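Local coordinates for toxin-like protein (Paenibacillus larvae subsp. larvae BRL-230010, PDB 5DZQ) that probably transfers ADP-ribose from NAD+ to a protein target, as a C3-like mono-ADP-ribosyltransferase toxin of a bee-pathogenic bacterium, at residues 45-50 / 138-143; 55-60 / 65-70; 92-97 / 146-151. All coordinates share one frame; numbering follows the deposited sequence.

Contacts 1 and 3 probably line the NAD+ cleft of this C3-like ADP-ribosyltransferase fold, through the Ser-Thr-Ser strand and Arg95; contact 2 lies away from it among the N-terminal helices, its centre about 28 Å from that of contact 3. Contacts 1 and 2, with centres about 17 Å apart, are joined through Asn55 of helix 51-60: its OD1 lies 2.9 Å from Tyr138 N and its ND2 3.1 Å from Tyr47 OH. Contacts 1 and 3, about 15 Å apart between centres, meet where Ser142 N comes to 2.7 Å from Tyr94 O and Ser140 O to 3.0 Å from Arg95 NH1. The bound magnesium ion lies about 12 Å from the side chain of Gln148 in contact 3 and is not part of it.

Contact 1. Residues 45-50 / 138-143; sequences KEYTAN and YLSTSI
Ser140 opens the Ser-Thr-Ser sequence of strand 139-142, which matches the Ser-Thr-Ser motif that in C3-like ADP-ribosyltransferases lies on a strand lining the NAD+ cleft; Tyr47 of helix 38-49 reaches across to it. The tyrosine CG lies anti to its backbone N (chi1 166°), which sends the ring toward the strand. There Tyr47 OH and Ser140 OG share a hydrogen bond of 3.3 Å, in which either could donate, with OG at the ring's edge and close to its plane. With Asn55 as its other partner, the phenol oxygen has two polar groups fixing the end of the ring. Tyr138, just ahead of the strand, supplies the apolar half: it turns its edge toward the face of Tyr47 in a T-shaped stack, centroids 5.1 Å apart and planes at 62°. Asp79 of helix 69-83 bonds the far end of Tyr138 through its hydroxyl, while Leu78 of that helix touches both rings. Ser140 also packs on Glu180, probably the family's catalytic glutamate. Tyr138 CB lies 3.6 Å from Tyr47 CZ, and its ring atom CD2 3.7 Å from Tyr47 CE1.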
loop_
_atom_site.group_PDB
_atom_site.type_symbol
_atom_site.label_atom_id
_atom_site.label_comp_id
_atom_site.label_asym_id
_atom_site.label_seq_id
_atom_site.Cartn_x
_atom_site.Cartn_y
_atom_site.Cartn_z
ATOM N N LYS B 45 -13.582 -3.701 8.352
ATOM C CA LYS B 45 -13.399 -3.878 6.913
ATOM C C LYS B 45 -13.068 -2.565 6.209
ATOM O O LYS B 45 -12.263 -2.549 5.267
ATOM C CB LYS B 45 -14.645 -4.504 6.292
ATOM C CG LYS B 45 -14.845 -5.958 6.690
ATOM C CD LYS B 45 -15.829 -6.625 5.751
ATOM C CE LYS B 45 -16.194 -8.011 6.218
ATOM N NZ LYS B 45 -17.200 -8.608 5.288
ATOM N N GLU B 46 -13.692 -1.473 6.655
ATOM C CA GLU B 46 -13.385 -0.148 6.106
ATOM C C GLU B 46 -11.897 0.152 6.252
ATOM O O GLU B 46 -11.238 0.547 5.281
ATOM C CB GLU B 46 -14.198 0.965 6.786
ATOM C CG GLU B 46 -13.859 2.373 6.238
ATOM C CD GLU B 46 -14.736 3.486 6.811
ATOM O OE1 GLU B 46 -14.220 4.599 7.035
ATOM O OE2 GLU B 46 -15.942 3.251 7.023
ATOM N N TYR B 47 -11.383 -0.042 7.464
ATOM C CA TYR B 47 -9.963 0.142 7.761
ATOM C C TYR B 47 -9.087 -0.737 6.876
ATOM O O TYR B 47 -8.147 -0.243 6.243
ATOM C CB TYR B 47 -9.610 -0.158 9.246
ATOM C CG TYR B 47 -8.098 -0.282 9.387
ATOM C CD1 TYR B 47 -7.294 0.848 9.473
ATOM C CD2 TYR B 47 -7.469 -1.527 9.322
ATOM C CE1 TYR B 47 -5.898 0.733 9.536
ATOM C CE2 TYR B 47 -6.098 -1.642 9.366
ATOM C CZ TYR B 47 -5.315 -0.506 9.467
ATOM O OH TYR B 47 -3.943 -0.635 9.518
ATOM N N THR B 48 -9.365 -2.037 6.845
ATOM C CA THR B 48 -8.437 -2.955 6.177
ATOM C C THR B 48 -8.340 -2.614 4.689
ATOM O O THR B 48 -7.283 -2.776 4.081
ATOM C CB THR B 48 -8.839 -4.440 6.355
ATOM O OG1 THR B 48 -10.148 -4.645 5.841
ATOM C CG2 THR B 48 -8.817 -4.841 7.840
ATOM N N ALA B 49 -9.423 -2.101 4.112
ATOM C CA ALA B 49 -9.432 -1.756 2.681
ATOM C C ALA B 49 -8.943 -0.324 2.398
ATOM O O ALA B 49 -8.714 0.047 1.252
ATOM C CB ALA B 49 -10.845 -1.942 2.102
ATOM N N ASN B 50 -8.806 0.483 3.444
ATOM C CA ASN B 50 -8.475 1.898 3.278
ATOM C C ASN B 50 -7.492 2.287 4.386
ATOM O O ASN B 50 -7.660 3.304 5.053
ATOM C CB ASN B 50 -9.759 2.759 3.316
ATOM C CG ASN B 50 -9.550 4.180 2.818
ATOM O OD1 ASN B 50 -8.731 4.421 1.938
ATOM N ND2 ASN B 50 -10.330 5.135 3.357
ATOM N N TYR B 138 -2.318 1.607 13.108
ATOM C CA TYR B 138 -2.718 0.224 13.350
ATOM C C TYR B 138 -1.674 -0.657 12.688
ATOM O O TYR B 138 -1.054 -0.258 11.705
ATOM C CB TYR B 138 -4.107 -0.067 12.787
ATOM C CG TYR B 138 -5.207 0.672 13.522
ATOM C CD1 TYR B 138 -5.745 0.164 14.703
ATOM C CD2 TYR B 138 -5.670 1.888 13.060
ATOM C CE1 TYR B 138 -6.747 0.853 15.395
ATOM C CE2 TYR B 138 -6.662 2.574 13.736
ATOM C CZ TYR B 138 -7.190 2.060 14.904
ATOM O OH TYR B 138 -8.179 2.768 15.567
ATOM N N LEU B 139 -1.476 -1.849 13.222
ATOM C CA LEU B 139 -0.377 -2.674 12.755
ATOM C C LEU B 139 -0.899 -3.947 12.082
ATOM O O LEU B 139 -1.246 -4.916 12.756
ATOM C CB LEU B 139 0.540 -2.998 13.929
ATOM C CG LEU B 139 1.806 -3.819 13.685
ATOM C CD1 LEU B 139 2.647 -3.165 12.620
ATOM C CD2 LEU B 139 2.587 -3.958 14.983
ATOM N N SER B 140 -0.960 -3.925 10.752
ATOM C CA SER B 140 -1.385 -5.099 9.988
ATOM C C SER B 140 -0.168 -5.965 9.713
ATOM O O SER B 140 0.883 -5.450 9.325
ATOM C CB SER B 140 -2.048 -4.700 8.671
ATOM O OG SER B 140 -3.052 -3.731 8.902
ATOM N N THR B 141 -0.314 -7.270 9.909
ATOM C CA THR B 141 0.799 -8.196 9.743
ATOM C C THR B 141 0.349 -9.422 8.956
ATOM O O THR B 141 -0.832 -9.765 8.967
ATOM C CB THR B 141 1.361 -8.631 11.088
ATOM O OG1 THR B 141 0.360 -9.346 11.832
ATOM C CG2 THR B 141 1.811 -7.415 11.902
ATOM N N SER B 142 1.285 -10.063 8.259
ATOM C CA SER B 142 0.959 -11.244 7.470
ATOM C C SER B 142 1.375 -12.500 8.227
ATOM O O SER B 142 2.244 -12.457 9.101
ATOM C CB SER B 142 1.636 -11.198 6.097
ATOM O OG SER B 142 1.347 -9.994 5.405
ATOM N N ILE B 143 0.737 -13.608 7.877
ATOM C CA ILE B 143 0.955 -14.898 8.509
ATOM C C ILE B 143 1.569 -15.853 7.492
ATOM O O ILE B 143 1.056 -15.978 6.383
ATOM C CB ILE B 143 -0.371 -15.501 9.024
ATOM C CG1 ILE B 143 -1.032 -14.569 10.043
ATOM C CG2 ILE B 143 -0.146 -16.870 9.620
ATOM C CD1 ILE B 143 -2.536 -14.479 9.862
#

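Contact 2. Residues 55-60 / 65-70; sequences NTYLRA and LGFKPE
Tyr57 OH takes the backbone N-H groups of two successive residues in the loop between helices 51-60 and 69-83. The bond from Lys68 N is 2.9 Å long and nearly straight, 171° at the hydrogen; the one from Phe67 N, at 3.2 Å and 133°, is bent and weak. Around the ring the contacts are apolar. Lys68 runs past Tyr57 in the opposite direction, its aliphatic CG 3.8 Å from Tyr57 CE1, and Phe67 CB approaches that same CE1 to 3.8 Å, although the phenyl ring itself leads away. On the CE2 side, Leu65 crosses Tyr57 at about a right angle. Its CD2 comes 4.2 Å from Tyr57 CE2 and 3.9 Å from Leu58 CD2, the two leucines lying side by side and pointing the same way.

In the next shell, Asp72 in the first turn of helix 69-83 bonds Tyr57 OH through OD1 and Gly66 N through OD2. Ile71 and Ile75 of this helix back the tyrosine, and Asn108 of the second subunit packs against it. Lys68 is the N-cap residue, so the straight bond pins the chain exactly where the helix starts. The phenol oxygen thus takes one straight and one weak N-H bond from adjacent residues, and its own proton probably goes to Asp72 OD1, a hydrogen bond that would make the oxygen a stronger acceptor for the loop.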
loop_
_atom_site.group_PDB
_atom_site.type_symbol
_atom_site.label_atom_id
_atom_site.label_comp_id
_atom_site.label_asym_id
_atom_site.label_seq_id
_atom_site.Cartn_x
_atom_site.Cartn_y
_atom_site.Cartn_z
ATOM N N ASN B 55 -3.706 5.433 8.947
ATOM C CA ASN B 55 -2.376 5.353 9.541
ATOM C C ASN B 55 -1.514 6.583 9.312
ATOM O O ASN B 55 -0.699 6.933 10.168
ATOM C CB ASN B 55 -1.666 4.103 9.039
ATOM C CG ASN B 55 -2.345 2.830 9.515
ATOM O OD1 ASN B 55 -2.999 2.820 10.550
ATOM N ND2 ASN B 55 -2.201 1.757 8.756
ATOM N N THR B 56 -1.673 7.261 8.176
ATOM C CA THR B 56 -0.892 8.470 7.976
ATOM C C THR B 56 -1.401 9.550 8.952
ATOM O O THR B 56 -0.615 10.326 9.491
ATOM C CB THR B 56 -0.943 8.960 6.502
ATOM O OG1 THR B 56 -2.300 9.148 6.101
ATOM C CG2 THR B 56 -0.312 7.936 5.593
ATOM N N TYR B 57 -2.706 9.579 9.212
ATOM C CA TYR B 57 -3.253 10.505 10.216
ATOM C C TYR B 57 -2.667 10.230 11.610
ATOM O O TYR B 57 -2.259 11.147 12.334
ATOM C CB TYR B 57 -4.782 10.413 10.283
ATOM C CG TYR B 57 -5.416 11.176 11.458
ATOM C CD1 TYR B 57 -5.493 12.561 11.457
ATOM C CD2 TYR B 57 -5.940 10.499 12.559
ATOM C CE1 TYR B 57 -6.079 13.262 12.524
ATOM C CE2 TYR B 57 -6.521 11.183 13.629
ATOM C CZ TYR B 57 -6.588 12.564 13.609
ATOM O OH TYR B 57 -7.162 13.250 14.674
ATOM N N LEU B 58 -2.634 8.962 11.986
ATOM C CA LEU B 58 -2.149 8.583 13.313
ATOM C C LEU B 58 -0.654 8.886 13.461
ATOM O O LEU B 58 -0.206 9.404 14.494
ATOM C CB LEU B 58 -2.432 7.097 13.562
ATOM C CG LEU B 58 -3.911 6.774 13.797
ATOM C CD1 LEU B 58 -4.134 5.285 13.805
ATOM C CD2 LEU B 58 -4.378 7.375 15.133
ATOM N N ARG B 59 0.115 8.582 12.421
ATOM C CA ARG B 59 1.557 8.817 12.448
ATOM C C ARG B 59 1.881 10.305 12.449
ATOM O O ARG B 59 2.824 10.734 13.103
ATOM C CB ARG B 59 2.245 8.136 11.258
ATOM C CG ARG B 59 2.310 6.620 11.377
ATOM C CD ARG B 59 3.038 6.008 10.209
ATOM N NE ARG B 59 2.695 4.602 10.065
ATOM C CZ ARG B 59 2.072 4.094 9.007
ATOM N NH1 ARG B 59 1.749 4.885 7.991
ATOM N NH2 ARG B 59 1.790 2.796 8.958
ATOM N N ALA B 60 1.083 11.104 11.742
ATOM C CA ALA B 60 1.365 12.524 11.642
ATOM C C ALA B 60 1.315 13.168 13.025
ATOM O O ALA B 60 2.067 14.091 13.317
ATOM C CB ALA B 60 0.385 13.198 10.705
ATOM N N LEU B 65 -4.979 11.873 19.354
ATOM C CA LEU B 65 -6.195 12.279 18.645
ATOM C C LEU B 65 -6.541 13.731 18.948
ATOM O O LEU B 65 -5.884 14.376 19.765
ATOM C CB LEU B 65 -7.368 11.364 19.020
ATOM C CG LEU B 65 -7.140 9.853 18.877
ATOM C CD1 LEU B 65 -8.397 9.088 19.268
ATOM C CD2 LEU B 65 -6.702 9.482 17.455
ATOM N N GLY B 66 -7.567 14.251 18.282
ATOM C CA GLY B 66 -8.046 15.595 18.548
ATOM C C GLY B 66 -7.832 16.515 17.367
ATOM O O GLY B 66 -8.254 17.664 17.378
ATOM N N PHE B 67 -7.178 16.000 16.333
ATOM C CA PHE B 67 -6.797 16.829 15.194
ATOM C C PHE B 67 -7.868 16.839 14.109
ATOM O O PHE B 67 -8.148 17.890 13.538
ATOM C CB PHE B 67 -5.449 16.365 14.632
ATOM C CG PHE B 67 -4.302 16.627 15.567
ATOM C CD1 PHE B 67 -3.975 15.718 16.563
ATOM C CD2 PHE B 67 -3.575 17.807 15.477
ATOM C CE1 PHE B 67 -2.927 15.973 17.447
ATOM C CE2 PHE B 67 -2.529 18.069 16.354
ATOM C CZ PHE B 67 -2.202 17.148 17.337
ATOM N N LYS B 68 -8.461 15.681 13.812
ATOM C CA LYS B 68 -9.652 15.646 12.960
ATOM C C LYS B 68 -10.747 14.872 13.686
ATOM O O LYS B 68 -10.763 13.644 13.643
ATOM C CB LYS B 68 -9.365 14.998 11.609
ATOM C CG LYS B 68 -8.322 15.696 10.752
ATOM C CD LYS B 68 -8.212 15.010 9.393
ATOM C CE LYS B 68 -7.754 15.966 8.289
ATOM N NZ LYS B 68 -6.329 16.376 8.460
ATOM N N PRO B 69 -11.643 15.586 14.375
ATOM C CA PRO B 69 -12.621 14.964 15.279
ATOM C C PRO B 69 -13.497 13.900 14.616
ATOM O O PRO B 69 -13.981 12.997 15.302
ATOM C CB PRO B 69 -13.462 16.156 15.746
ATOM C CG PRO B 69 -12.507 17.307 15.694
ATOM C CD PRO B 69 -11.686 17.058 14.453
ATOM N N GLU B 70 -13.677 13.984 13.305
ATOM C CA GLU B 70 -14.552 13.038 12.627
ATOM C C GLU B 70 -13.888 11.677 12.468
ATOM O O GLU B 70 -14.512 10.655 12.739
ATOM C CB GLU B 70 -14.992 13.580 11.267
ATOM C CG GLU B 70 -15.977 14.747 11.363
ATOM C CD GLU B 70 -17.221 14.416 12.185
ATOM O OE1 GLU B 70 -17.732 13.280 12.084
ATOM O OE2 GLU B 70 -17.690 15.296 12.939
#

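Contact 3. Residues 92-97 / 146-151; sequences QVYRGD and NQQFAM
Tyr94 carries the contact from strand 91-97, with its ring against the backbone and side chains of Gln148 and Phe149. Its CG sits between the backbone N and the carbonyl carbon (chi1 76°), the crowded position, and this directs the ring toward residues 146-151. Phe149 N donates to Tyr94 OH at 2.9 Å in a bond that is straight, 180° at the hydrogen. The ring of Phe149 turns its edge to the same oxygen, CD2 lying 3.5 Å from Tyr94 OH, while Phe149 O comes 3.6 Å from Tyr94 CE2. Gln148 covers one face of the tyrosine: its CG stands 3.6 Å from the ring centroid and only 4° off the normal, a CH-pi contact placed almost exactly over the centre. Beyond CG the glutamine is extended and slides past the ring in the opposite direction, which brings OE1 4.0 Å from Tyr94 CB. A water also sits in the plane of the tyrosine ring at its hydroxyl edge.

The loop, with its Gln-Phe-Ala-Met-Arg-Pro sequence, is probably the phosphate-nicotinamide loop of C3-like toxins, and Arg95 probably corresponds to the strand arginine used for NAD+ in relatives. From Tyr94 to Arg95 the direction reverses: the arginine leaves the strand away from the loop, on the side of strand 139-142. Gly96 follows, its carbonyl oxygen taken by Arg152 NH2 just beyond the loop segment. Asp97 then turns back to Arg95 in a side-on salt bridge, NH2 to Asp97 OD1 at 2.8 Å and NE to Asp97 OD2 at 3.2 Å; both oxygens lie close to the guanidinium plane, although NH2 meets OD1 from above the plane of the carboxylate.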
loop_
_atom_site.group_PDB
_atom_site.type_symbol
_atom_site.label_atom_id
_atom_site.label_comp_id
_atom_site.label_asym_id
_atom_site.label_seq_id
_atom_site.Cartn_x
_atom_site.Cartn_y
_atom_site.Cartn_z
ATOM N N GLN B 92 3.705 -16.067 15.503
ATOM C CA GLN B 92 4.682 -15.280 14.745
ATOM C C GLN B 92 4.043 -14.666 13.506
ATOM O O GLN B 92 3.407 -15.365 12.730
ATOM C CB GLN B 92 5.870 -16.144 14.316
ATOM C CG GLN B 92 6.707 -16.677 15.450
ATOM C CD GLN B 92 7.903 -15.796 15.765
ATOM O OE1 GLN B 92 8.466 -15.140 14.880
ATOM N NE2 GLN B 92 8.303 -15.782 17.031
ATOM N N VAL B 93 4.209 -13.361 13.313
ATOM C CA VAL B 93 3.715 -12.720 12.104
ATOM C C VAL B 93 4.828 -11.884 11.500
ATOM O O VAL B 93 5.890 -11.736 12.104
ATOM C CB VAL B 93 2.478 -11.850 12.384
ATOM C CG1 VAL B 93 1.326 -12.733 12.859
ATOM C CG2 VAL B 93 2.804 -10.787 13.431
ATOM N N TYR B 94 4.596 -11.351 10.302
ATOM C CA TYR B 94 5.629 -10.566 9.635
ATOM C C TYR B 94 5.072 -9.415 8.810
ATOM O O TYR B 94 3.886 -9.410 8.460
ATOM C CB TYR B 94 6.488 -11.463 8.739
ATOM C CG TYR B 94 5.853 -11.884 7.438
ATOM C CD1 TYR B 94 5.047 -13.013 7.361
ATOM C CD2 TYR B 94 6.087 -11.167 6.274
ATOM C CE1 TYR B 94 4.478 -13.396 6.153
ATOM C CE2 TYR B 94 5.524 -11.544 5.081
ATOM C CZ TYR B 94 4.727 -12.657 5.028
ATOM O OH TYR B 94 4.189 -13.035 3.824
ATOM N N ARG B 95 5.967 -8.472 8.505
ATOM C CA ARG B 95 5.708 -7.248 7.722
ATOM C C ARG B 95 6.892 -6.952 6.839
ATOM O O ARG B 95 8.012 -6.923 7.334
ATOM C CB ARG B 95 5.531 -6.021 8.624
ATOM C CG ARG B 95 4.173 -5.760 9.168
ATOM C CD ARG B 95 4.097 -4.298 9.573
ATOM N NE ARG B 95 4.414 -3.437 8.435
ATOM C CZ ARG B 95 3.539 -3.101 7.488
ATOM N NH1 ARG B 95 2.286 -3.548 7.542
ATOM N NH2 ARG B 95 3.915 -2.323 6.481
ATOM N N GLY B 96 6.669 -6.669 5.561
ATOM C CA GLY B 96 7.721 -6.089 4.740
ATOM C C GLY B 96 7.601 -4.573 4.798
ATOM O O GLY B 96 6.514 -4.049 5.032
ATOM N N ASP B 97 8.705 -3.860 4.613
ATOM C CA ASP B 97 8.644 -2.398 4.555
ATOM C C ASP B 97 9.753 -1.895 3.649
ATOM O O ASP B 97 10.750 -2.590 3.435
ATOM C CB ASP B 97 8.771 -1.773 5.956
ATOM C CG ASP B 97 7.482 -1.852 6.768
ATOM O OD1 ASP B 97 6.493 -1.167 6.397
ATOM O OD2 ASP B 97 7.457 -2.588 7.787
ATOM N N ASN B 146 2.596 -21.334 3.496
ATOM C CA ASN B 146 3.707 -22.031 2.864
ATOM C C ASN B 146 4.744 -21.033 2.350
ATOM O O ASN B 146 5.810 -21.435 1.889
ATOM C CB ASN B 146 3.213 -22.914 1.714
ATOM C CG ASN B 146 2.556 -22.106 0.612
ATOM O OD1 ASN B 146 2.053 -21.007 0.853
ATOM N ND2 ASN B 146 2.560 -22.643 -0.608
ATOM N N GLN B 147 4.429 -19.736 2.435
ATOM C CA GLN B 147 5.294 -18.688 1.876
ATOM C C GLN B 147 5.430 -17.478 2.771
ATOM O O GLN B 147 4.483 -17.112 3.470
ATOM C CB GLN B 147 4.767 -18.190 0.527
ATOM C CG GLN B 147 4.464 -19.252 -0.471
ATOM C CD GLN B 147 3.646 -18.715 -1.632
ATOM O OE1 GLN B 147 4.197 -18.314 -2.649
ATOM N NE2 GLN B 147 2.328 -18.703 -1.478
ATOM N N GLN B 148 6.610 -16.860 2.734
ATOM C CA GLN B 148 6.830 -15.546 3.349
ATOM C C GLN B 148 7.237 -14.572 2.254
ATOM O O GLN B 148 8.250 -14.777 1.591
ATOM C CB GLN B 148 7.908 -15.626 4.430
ATOM C CG GLN B 148 8.099 -14.329 5.251
ATOM C CD GLN B 148 9.172 -14.485 6.318
ATOM O OE1 GLN B 148 8.906 -14.419 7.527
ATOM N NE2 GLN B 148 10.394 -14.688 5.875
ATOM N N PHE B 149 6.454 -13.520 2.047
ATOM C CA PHE B 149 6.721 -12.607 0.935
ATOM C C PHE B 149 7.632 -11.495 1.428
ATOM O O PHE B 149 7.193 -10.547 2.081
ATOM C CB PHE B 149 5.412 -12.053 0.357
ATOM C CG PHE B 149 4.549 -13.110 -0.271
ATOM C CD1 PHE B 149 4.846 -13.604 -1.535
ATOM C CD2 PHE B 149 3.473 -13.642 0.417
ATOM C CE1 PHE B 149 4.074 -14.601 -2.108
ATOM C CE2 PHE B 149 2.698 -14.639 -0.149
ATOM C CZ PHE B 149 2.999 -15.118 -1.414
ATOM N N ALA B 150 8.912 -11.645 1.120
ATOM C CA ALA B 150 9.967 -10.824 1.695
ATOM C C ALA B 150 10.728 -10.065 0.605
ATOM O O ALA B 150 11.948 -9.945 0.656
ATOM C CB ALA B 150 10.930 -11.710 2.509
ATOM N N MET B 151 10.002 -9.546 -0.382
ATOM C CA MET B 151 10.656 -8.896 -1.508
ATOM C C MET B 151 11.055 -7.448 -1.194
ATOM O O MET B 151 11.928 -6.884 -1.852
ATOM C CB MET B 151 9.745 -8.921 -2.745
ATOM C CG MET B 151 9.257 -10.314 -3.117
ATOM S SD MET B 151 7.784 -10.831 -2.198
ATOM C CE MET B 151 6.625 -9.532 -2.619
HETATM O O HOH W 1 2.263 -14.624 3.835
#